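Local coordinates for dephospho-CoA kinase (Mycobacterium paratuberculosis, PDB 6N39), which probably phosphorylates the 3'-hydroxyl of dephospho-coenzyme A with ATP, the last step of coenzyme A biosynthesis, at residues S27-C32 against Q192-V197; L248-V253 against I272-E277; D263-D268 against D370-K375. All coordinates share one frame; numbering follows the deposited sequence.

Contact 1. Residues S27-C32 against Q192-V197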
loop_
_atom_site.group_PDB
_atom_site.type_symbol
_atom_site.label_atom_id
_atom_site.label_comp_id
_atom_site.label_asym_id
_atom_site.label_seq_id
_atom_site.Cartn_x
_atom_site.Cartn_y
_atom_site.Cartn_z
ATOM N N SER A 27 11.619 18.505 0.224
ATOM C CA SER A 27 13.002 18.951 0.106
ATOM C C SER A 27 13.943 18.069 0.923
ATOM O O SER A 27 15.058 17.776 0.483
ATOM C CB SER A 27 13.114 20.415 0.532
ATOM O OG SER A 27 14.471 20.824 0.587
ATOM N N ALA A 28 13.515 17.646 2.117
ATOM C CA ALA A 28 14.344 16.759 2.939
ATOM C C ALA A 28 14.637 15.437 2.220
ATOM O O ALA A 28 15.788 14.948 2.205
ATOM C CB ALA A 28 13.647 16.512 4.279
ATOM N N PHE A 29 13.611 14.855 1.587
ATOM C CA PHE A 29 13.855 13.634 0.816
ATOM C C PHE A 29 14.758 13.920 -0.383
ATOM O O PHE A 29 15.640 13.114 -0.707
ATOM C CB PHE A 29 12.538 12.997 0.370
ATOM C CG PHE A 29 11.817 12.261 1.467
ATOM C CD1 PHE A 29 12.508 11.418 2.332
ATOM C CD2 PHE A 29 10.445 12.414 1.637
ATOM C CE1 PHE A 29 11.841 10.733 3.346
ATOM C CE2 PHE A 29 9.772 11.733 2.643
ATOM C CZ PHE A 29 10.470 10.902 3.503
ATOM N N ALA A 30 14.582 15.078 -1.034
ATOM C CA ALA A 30 15.473 15.431 -2.142
ATOM C C ALA A 30 16.921 15.536 -1.673
ATOM O O ALA A 30 17.857 15.225 -2.421
ATOM C CB ALA A 30 15.032 16.751 -2.788
ATOM N N GLN A 31 17.121 16.007 -0.448
ATOM C CA GLN A 31 18.462 16.058 0.116
ATOM C C GLN A 31 19.007 14.661 0.382
ATOM O O GLN A 31 20.223 14.503 0.546
ATOM C CB GLN A 31 18.458 16.885 1.398
ATOM C CG GLN A 31 18.195 18.367 1.145
ATOM C CD GLN A 31 17.948 19.138 2.424
ATOM O OE1 GLN A 31 16.949 19.856 2.548
ATOM N NE2 GLN A 31 18.850 18.991 3.388
ATOM N N CYS A 32 18.138 13.658 0.457
ATOM C CA CYS A 32 18.643 12.279 0.473
ATOM C C CYS A 32 18.912 11.694 -0.908
ATOM O O CYS A 32 19.357 10.540 -0.990
ATOM C CB CYS A 32 17.672 11.355 1.187
ATOM S SG CYS A 32 17.521 11.761 2.902
ATOM N N GLN A 192 16.264 15.357 9.914
ATOM C CA GLN A 192 16.750 14.147 10.573
ATOM C C GLN A 192 15.734 13.010 10.471
ATOM O O GLN A 192 16.088 11.862 10.170
ATOM C CB GLN A 192 17.061 14.457 12.035
ATOM C CG GLN A 192 17.634 13.272 12.824
ATOM C CD GLN A 192 17.890 13.645 14.264
ATOM O OE1 GLN A 192 17.157 14.455 14.836
ATOM N NE2 GLN A 192 18.926 13.062 14.863
ATOM N N ARG A 193 14.460 13.313 10.735
ATOM C CA ARG A 193 13.424 12.285 10.676
ATOM C C ARG A 193 13.290 11.722 9.264
ATOM O O ARG A 193 13.178 10.498 9.074
ATOM C CB ARG A 193 12.097 12.880 11.157
ATOM C CG ARG A 193 10.960 11.886 11.248
ATOM C CD ARG A 193 11.149 10.939 12.430
ATOM N NE ARG A 193 10.150 9.871 12.406
ATOM C CZ ARG A 193 10.416 8.606 12.095
ATOM N NH1 ARG A 193 11.656 8.242 11.794
ATOM N NH2 ARG A 193 9.447 7.698 12.094
ATOM N N ALA A 194 13.312 12.602 8.257
ATOM C CA ALA A 194 13.217 12.148 6.873
ATOM C C ALA A 194 14.400 11.255 6.506
ATOM O O ALA A 194 14.228 10.231 5.831
ATOM C CB ALA A 194 13.131 13.347 5.925
ATOM N N GLN A 195 15.610 11.616 6.949
ATOM C CA GLN A 195 16.758 10.772 6.637
ATOM C C GLN A 195 16.690 9.432 7.364
ATOM O O GLN A 195 17.202 8.424 6.865
ATOM C CB GLN A 195 18.066 11.469 6.998
ATOM C CG GLN A 195 19.273 10.737 6.431
ATOM C CD GLN A 195 20.575 11.372 6.839
ATOM O OE1 GLN A 195 20.932 11.378 8.020
ATOM N NE2 GLN A 195 21.299 11.912 5.867
ATOM N N GLN A 196 16.105 9.412 8.554
ATOM C CA GLN A 196 15.896 8.158 9.271
ATOM C C GLN A 196 14.990 7.220 8.470
ATOM O O GLN A 196 15.271 6.024 8.323
ATOM C CB GLN A 196 15.278 8.494 10.623
ATOM C CG GLN A 196 15.634 7.688 11.797
ATOM C CD GLN A 196 15.220 8.434 13.057
ATOM O OE1 GLN A 196 14.106 8.262 13.555
ATOM N NE2 GLN A 196 16.103 9.307 13.548
ATOM N N VAL A 197 13.888 7.756 7.960
ATOM C CA VAL A 197 12.980 6.959 7.134
ATOM C C VAL A 197 13.663 6.533 5.838
ATOM O O VAL A 197 13.506 5.392 5.379
ATOM C CB VAL A 197 11.690 7.753 6.864
ATOM C CG1 VAL A 197 10.928 7.154 5.698
ATOM C CG2 VAL A 197 10.837 7.787 8.126
#
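Ala-28 and Ala-194 meet methyl to methyl, CB to CB at 3.6 Å, a small-on-small pair consistent with the close approach of two helices in the kinase part of the chain. With only a methyl on each side at the point of contact, the short axis segments 27-31 and 192-197 come within 8.9 Å of each other, their directions 54° apart. Phe-29 adds the larger apolar surface beside that pair. The CE1 corner of its ring meets the carbonyl O of Ala-194 obliquely at 3.5 Å; Ala-194 CB lies 3.9 Å from the same CE1, while CZ reaches on to Val-197 CG1, a looser touch. Its CG stands anti to the carbonyl carbon (chi1 -76°), which starts the ring off beside the backbone N; CB itself does not point at the other helix, and it is the far corner of the ring that makes the contact. Ala-194 is thus touched by two consecutive residues of the opposite helix.

On the other flank Cys-32 turns SG toward Gln-195 and rests it 3.9 Å from CA. The glutamine chain runs on extended, and within these two segments it is CA, CB and CG of Gln-195 that meet the sulfur. No hydrogen bond links the two segments; the joint is van der Waals packing, buried around the alanines and more open at Gln-195.

Ala-28 lies one turn beyond Ala-24, which is predicted to belong to the ATP site, on the helix that runs on from the probable P-loop. Further along helix 187-210, Trp-198 touches both Phe-29 and Cys-32, and Ile-202 touches Phe-29 and Val-197. Val-197 also packs on Ile-179 of strand 179-182, an outermost strand of the five-stranded parallel sheet.

Contact 2. Residues L248-V253 against I272-E277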
loop_
_atom_site.group_PDB
_atom_site.type_symbol
_atom_site.label_atom_id
_atom_site.label_comp_id
_atom_site.label_asym_id
_atom_site.label_seq_id
_atom_site.Cartn_x
_atom_site.Cartn_y
_atom_site.Cartn_z
ATOM N N LEU A 248 -10.200 -11.908 -8.568
ATOM C CA LEU A 248 -11.608 -12.153 -8.293
ATOM C C LEU A 248 -11.982 -11.683 -6.891
ATOM O O LEU A 248 -13.093 -11.202 -6.672
ATOM C CB LEU A 248 -11.921 -13.634 -8.475
ATOM C CG LEU A 248 -11.485 -14.197 -9.835
ATOM C CD1 LEU A 248 -11.996 -15.614 -9.996
ATOM C CD2 LEU A 248 -11.988 -13.321 -10.979
ATOM N N ARG A 249 -11.077 -11.832 -5.929
ATOM C CA ARG A 249 -11.272 -11.291 -4.588
ATOM C C ARG A 249 -9.911 -11.250 -3.919
ATOM O O ARG A 249 -8.972 -11.938 -4.339
ATOM C CB ARG A 249 -12.280 -12.110 -3.759
ATOM C CG ARG A 249 -11.940 -13.588 -3.596
ATOM C CD ARG A 249 -13.047 -14.356 -2.818
ATOM N NE ARG A 249 -13.049 -13.977 -1.407
ATOM C CZ ARG A 249 -13.960 -14.353 -0.517
ATOM N NH1 ARG A 249 -14.957 -15.164 -0.865
ATOM N NH2 ARG A 249 -13.861 -13.927 0.735
ATOM N N VAL A 250 -9.794 -10.400 -2.904
ATOM C CA VAL A 250 -8.537 -10.219 -2.180
ATOM C C VAL A 250 -8.880 -10.174 -0.701
ATOM O O VAL A 250 -9.800 -9.454 -0.309
ATOM C CB VAL A 250 -7.804 -8.932 -2.608
ATOM C CG1 VAL A 250 -6.452 -8.794 -1.882
ATOM C CG2 VAL A 250 -7.616 -8.904 -4.124
ATOM N N ASP A 251 -8.173 -10.957 0.116
ATOM C CA ASP A 251 -8.624 -11.160 1.492
ATOM C C ASP A 251 -7.451 -11.186 2.460
ATOM O O ASP A 251 -6.416 -11.793 2.181
ATOM C CB ASP A 251 -9.402 -12.473 1.646
ATOM C CG ASP A 251 -10.665 -12.513 0.803
ATOM O OD1 ASP A 251 -11.736 -12.123 1.321
ATOM O OD2 ASP A 251 -10.591 -12.942 -0.375
ATOM N N HIS A 252 -7.648 -10.569 3.621
ATOM C CA HIS A 252 -6.725 -10.674 4.745
ATOM C C HIS A 252 -6.933 -12.036 5.408
ATOM O O HIS A 252 -8.052 -12.364 5.805
ATOM C CB HIS A 252 -7.010 -9.520 5.708
ATOM C CG HIS A 252 -6.082 -9.427 6.886
ATOM N ND1 HIS A 252 -6.401 -8.695 8.012
ATOM C CD2 HIS A 252 -4.860 -9.960 7.123
ATOM C CE1 HIS A 252 -5.411 -8.772 8.884
ATOM N NE2 HIS A 252 -4.464 -9.534 8.372
ATOM N N VAL A 253 -5.885 -12.854 5.490
ATOM C CA VAL A 253 -6.010 -14.205 6.021
ATOM C C VAL A 253 -4.928 -14.431 7.076
ATOM O O VAL A 253 -4.106 -13.559 7.350
ATOM C CB VAL A 253 -5.926 -15.271 4.910
ATOM C CG1 VAL A 253 -7.077 -15.082 3.909
ATOM C CG2 VAL A 253 -4.570 -15.167 4.186
ATOM N N ILE A 272 -2.012 -12.131 2.930
ATOM C CA ILE A 272 -3.083 -11.754 2.018
ATOM C C ILE A 272 -3.249 -12.863 0.989
ATOM O O ILE A 272 -2.257 -13.416 0.513
ATOM C CB ILE A 272 -2.760 -10.440 1.276
ATOM C CG1 ILE A 272 -2.393 -9.321 2.254
ATOM C CG2 ILE A 272 -3.940 -10.067 0.373
ATOM C CD1 ILE A 272 -3.556 -8.921 3.202
ATOM N N GLN A 273 -4.485 -13.166 0.604
ATOM C CA GLN A 273 -4.715 -14.064 -0.521
ATOM C C GLN A 273 -5.389 -13.302 -1.656
ATOM O O GLN A 273 -6.436 -12.681 -1.453
ATOM C CB GLN A 273 -5.579 -15.265 -0.113
ATOM C CG GLN A 273 -5.856 -16.198 -1.294
ATOM C CD GLN A 273 -6.620 -17.436 -0.895
ATOM O OE1 GLN A 273 -6.029 -18.507 -0.715
ATOM N NE2 GLN A 273 -7.951 -17.306 -0.755
ATOM N N ILE A 274 -4.793 -13.365 -2.843
ATOM C CA ILE A 274 -5.446 -12.972 -4.086
ATOM C C ILE A 274 -6.000 -14.232 -4.738
ATOM O O ILE A 274 -5.238 -15.171 -5.036
ATOM C CB ILE A 274 -4.464 -12.264 -5.034
ATOM C CG1 ILE A 274 -3.831 -11.033 -4.361
ATOM C CG2 ILE A 274 -5.170 -11.892 -6.335
ATOM C CD1 ILE A 274 -2.719 -10.397 -5.218
ATOM N N THR A 275 -7.317 -14.260 -4.963
ATOM C CA THR A 275 -7.954 -15.349 -5.685
ATOM C C THR A 275 -7.988 -15.012 -7.172
ATOM O O THR A 275 -8.464 -13.938 -7.549
ATOM C CB THR A 275 -9.379 -15.592 -5.158
ATOM O OG1 THR A 275 -9.324 -16.045 -3.799
ATOM C CG2 THR A 275 -10.074 -16.650 -5.980
ATOM N N VAL A 276 -7.467 -15.915 -8.009
ATOM C CA VAL A 276 -7.440 -15.716 -9.457
ATOM C C VAL A 276 -8.199 -16.856 -10.114
ATOM O O VAL A 276 -8.596 -17.823 -9.465
ATOM C CB VAL A 276 -6.004 -15.623 -10.026
ATOM C CG1 VAL A 276 -5.268 -14.423 -9.419
ATOM C CG2 VAL A 276 -5.221 -16.931 -9.746
ATOM N N GLU A 277 -8.389 -16.745 -11.429
ATOM C CA GLU A 277 -9.168 -17.772 -12.105
ATOM C C GLU A 277 -8.320 -18.935 -12.613
ATOM O O GLU A 277 -8.887 -19.989 -12.915
ATOM C CB GLU A 277 -9.969 -17.162 -13.256
ATOM C CG GLU A 277 -9.260 -17.108 -14.573
ATOM C CD GLU A 277 -10.124 -16.500 -15.667
ATOM O OE1 GLU A 277 -9.554 -15.910 -16.613
ATOM O OE2 GLU A 277 -11.369 -16.606 -15.574
HETATM O O HOH W 1 -8.791 -14.404 -1.554
#
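Ile-272 opens the pairing from the face it shares with Val-250 and His-252: its CG2 lies 3.6 Å from Val-250 CG1, one side chain slanting over the other, while CD1 reaches over to His-252 CA. Helix 228-243 covers this face through Ile-235 and Leu-239. Gln-273 pairs with Asp-251 by two backbone bonds, Gln-273 N to Asp-251 O at 2.8 Å and Asp-251 N to Gln-273 O at 2.9 Å. On its side of the sheet a polar cluster gathers round one water, which donates to Asp-251 OD2 and Gln-273 O and accepts from Gln-273 NE2 and Thr-275 OG1. Arg-249 holds that carboxylate in a two-nitrogen salt bridge, NE to OD2 and NH2 to OD1, the latter at 2.8 Å from above the carboxylate plane; NH1 pairs with the C-terminal carboxylate of Pro-415. Gln-273 OE1 is bonded to Arg-344.

This is an antiparallel edge pairing: 249-253 is an outermost strand of the mixed four-stranded sheet in the UPF0157 (GrpB) region, with 270-276 inside it. Ile-274 CG1 lies 4.2 Å from Val-250 CG1. Thr-275 sends its N to Arg-249 O at 168°, and OG1, also bonded to Gln-351, lies alongside Arg-249 CG; its O takes Leu-248 N.

Contact 3. Residues D263-D268 against D370-K375. With ACT (acetate ion), chain G; ACT (acetate ion), chain C.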
loop_
_atom_site.group_PDB
_atom_site.type_symbol
_atom_site.label_atom_id
_atom_site.label_comp_id
_atom_site.label_asym_id
_atom_site.label_seq_id
_atom_site.Cartn_x
_atom_site.Cartn_y
_atom_site.Cartn_z
ATOM N N ASP A 263 -4.482 -12.014 24.686
ATOM C CA ASP A 263 -3.934 -13.276 25.160
ATOM C C ASP A 263 -3.494 -14.191 24.023
ATOM O O ASP A 263 -2.971 -15.276 24.299
ATOM C CB ASP A 263 -4.961 -13.989 26.042
ATOM C CG ASP A 263 -5.370 -13.159 27.252
ATOM O OD1 ASP A 263 -4.488 -12.550 27.898
ATOM O OD2 ASP A 263 -6.581 -13.109 27.557
ATOM N N PHE A 264 -3.701 -13.782 22.768
ATOM C CA PHE A 264 -3.224 -14.490 21.590
ATOM C C PHE A 264 -1.836 -13.954 21.212
ATOM O O PHE A 264 -1.272 -13.098 21.900
ATOM C CB PHE A 264 -4.242 -14.342 20.454
ATOM C CG PHE A 264 -4.037 -15.293 19.297
ATOM C CD1 PHE A 264 -4.118 -16.666 19.480
ATOM C CD2 PHE A 264 -3.781 -14.808 18.025
ATOM C CE1 PHE A 264 -3.933 -17.538 18.418
ATOM C CE2 PHE A 264 -3.594 -15.673 16.954
ATOM C CZ PHE A 264 -3.669 -17.039 17.151
ATOM N N ALA A 265 -1.277 -14.448 20.106
ATOM C CA ALA A 265 0.069 -14.074 19.684
ATOM C C ALA A 265 0.316 -14.599 18.281
ATOM O O ALA A 265 -0.227 -15.639 17.893
ATOM C CB ALA A 265 1.133 -14.621 20.651
ATOM N N ALA A 266 1.145 -13.875 17.527
ATOM C CA ALA A 266 1.382 -14.230 16.136
ATOM C C ALA A 266 2.707 -13.641 15.678
ATOM O O ALA A 266 3.220 -12.686 16.264
ATOM C CB ALA A 266 0.253 -13.742 15.223
ATOM N N LYS A 267 3.258 -14.240 14.627
ATOM C CA LYS A 267 4.395 -13.659 13.930
ATOM C C LYS A 267 3.955 -12.363 13.242
ATOM O O LYS A 267 2.835 -12.268 12.733
ATOM C CB LYS A 267 4.916 -14.685 12.923
ATOM C CG LYS A 267 6.312 -14.475 12.398
ATOM C CD LYS A 267 6.625 -15.538 11.342
ATOM C CE LYS A 267 7.879 -15.198 10.545
ATOM N NZ LYS A 267 7.939 -15.954 9.259
ATOM N N ASP A 268 4.816 -11.343 13.238
ATOM C CA ASP A 268 4.406 -10.034 12.699
ATOM C C ASP A 268 4.635 -9.983 11.182
ATOM O O ASP A 268 5.491 -9.275 10.649
ATOM C CB ASP A 268 5.120 -8.891 13.416
ATOM C CG ASP A 268 4.433 -7.523 13.170
ATOM O OD1 ASP A 268 3.680 -7.383 12.182
ATOM O OD2 ASP A 268 4.652 -6.588 13.960
ATOM N N ASP A 370 -5.533 -24.120 21.201
ATOM C CA ASP A 370 -4.672 -25.195 20.707
ATOM C C ASP A 370 -3.609 -24.649 19.765
ATOM O O ASP A 370 -2.418 -24.985 19.879
ATOM C CB ASP A 370 -5.498 -26.257 19.979
ATOM C CG ASP A 370 -6.285 -27.136 20.914
ATOM O OD1 ASP A 370 -6.075 -27.054 22.142
ATOM O OD2 ASP A 370 -7.122 -27.915 20.409
ATOM N N TYR A 371 -4.028 -23.811 18.813
ATOM C CA TYR A 371 -3.096 -23.261 17.835
ATOM C C TYR A 371 -2.036 -22.410 18.514
ATOM O O TYR A 371 -0.845 -22.506 18.191
ATOM C CB TYR A 371 -3.868 -22.444 16.792
ATOM C CG TYR A 371 -3.050 -21.965 15.616
ATOM C CD1 TYR A 371 -1.979 -22.710 15.138
ATOM C CD2 TYR A 371 -3.351 -20.764 14.979
ATOM C CE1 TYR A 371 -1.227 -22.276 14.053
ATOM C CE2 TYR A 371 -2.605 -20.318 13.890
ATOM C CZ TYR A 371 -1.544 -21.084 13.433
ATOM O OH TYR A 371 -0.792 -20.662 12.360
ATOM N N LEU A 372 -2.452 -21.572 19.468
ATOM C CA LEU A 372 -1.499 -20.746 20.194
ATOM C C LEU A 372 -0.469 -21.600 20.920
ATOM O O LEU A 372 0.729 -21.282 20.912
ATOM C CB LEU A 372 -2.229 -19.838 21.176
ATOM C CG LEU A 372 -1.272 -18.983 22.007
ATOM C CD1 LEU A 372 -0.480 -18.051 21.100
ATOM C CD2 LEU A 372 -2.016 -18.200 23.061
ATOM N N ALA A 373 -0.912 -22.690 21.556
ATOM C CA ALA A 373 0.036 -23.536 22.276
ATOM C C ALA A 373 1.033 -24.176 21.317
ATOM O O ALA A 373 2.233 -24.275 21.626
ATOM C CB ALA A 373 -0.705 -24.604 23.082
ATOM N N VAL A 374 0.559 -24.603 20.143
ATOM C CA VAL A 374 1.480 -25.139 19.143
ATOM C C VAL A 374 2.503 -24.082 18.745
ATOM O O VAL A 374 3.705 -24.366 18.640
ATOM C CB VAL A 374 0.715 -25.660 17.913
ATOM C CG1 VAL A 374 1.694 -25.979 16.801
ATOM C CG2 VAL A 374 -0.095 -26.900 18.262
ATOM N N LYS A 375 2.040 -22.846 18.515
ATOM C CA LYS A 375 2.952 -21.780 18.110
ATOM C C LYS A 375 3.998 -21.504 19.180
ATOM O O LYS A 375 5.175 -21.300 18.866
ATOM C CB LYS A 375 2.176 -20.500 17.787
ATOM C CG LYS A 375 1.322 -20.580 16.532
ATOM C CD LYS A 375 1.219 -19.225 15.865
ATOM C CE LYS A 375 -0.151 -18.615 16.018
ATOM N NZ LYS A 375 -0.184 -17.249 15.420
HETATM C C ACT G . 2.242 -17.502 12.922
HETATM O O ACT G . 3.093 -18.408 13.220
HETATM O OXT ACT G . 1.780 -16.541 13.639
HETATM C CH3 ACT G . 1.662 -17.574 11.466
HETATM C C ACT C . -1.280 -18.323 9.981
HETATM O O ACT C . -1.559 -18.526 11.198
HETATM O OXT ACT C . -0.982 -17.233 9.426
HETATM C CH3 ACT C . -1.281 -19.593 9.027
#
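Bends at chi2 (-149°) and chi3 (-108°) set CD and CE of Lys-375 so that the chain crosses Phe-264 at about a right angle, and the extended last torsion carries NZ on to Ala-265 O. Phe-264 CG stands anti to the backbone N (chi1 -166°); the far end of the ring reaches the helix, with CZ 3.9 Å from Lys-375 NZ and CE1 4.0 Å from Leu-372 CB. Leu-372 runs antiparallel to the phenylalanine side chain, setting CD1 3.8 Å from Ala-265 CB and CD2 close to Asp-263 O. Tyr-371 CD2 sits at that ring's edge, and Lys-375 CE lies over one tyrosine face, near the rim.

Lys-375 NZ donates to Ala-265 O at 3.0 Å, in the carbonyl plane on a lone pair, and to OXT of an acetate at 2.7 Å; Ser-255 OG is another partner. Lys-267 N holds the same OXT at 2.9 Å. Tyr-371 OH bonds O of a second acetate at 2.5 Å. The contact joins the loop leading into the weakly bonded strand 266-267 to helix 365-382. The acetates, probably from the crystallisation liquor, suggest a pocket suited to anions, and the nearby carboxylate would be expected to favour a charged Lys-375.

In the fold
Contact 1 comes first along the chain and closes before the others open: it joins helices 22-31 and 187-210 within the kinase part. Contacts 2 and 3 both lie in the UPF0157 (GrpB) region and interlock in sequence, since 263-268 falls between the two strands of contact 2 and leads into strand 270-276, while 370-375 follows much later on helix 365-382. Their centres are 23 Å apart, whereas contact 1 lies 35 Å from contact 2 and 38 Å from contact 3, centre to centre. The contacts thus sample two regions of one chain that they do not bridge; the UPF0157 region is involved in proper folding of the full-length enzyme.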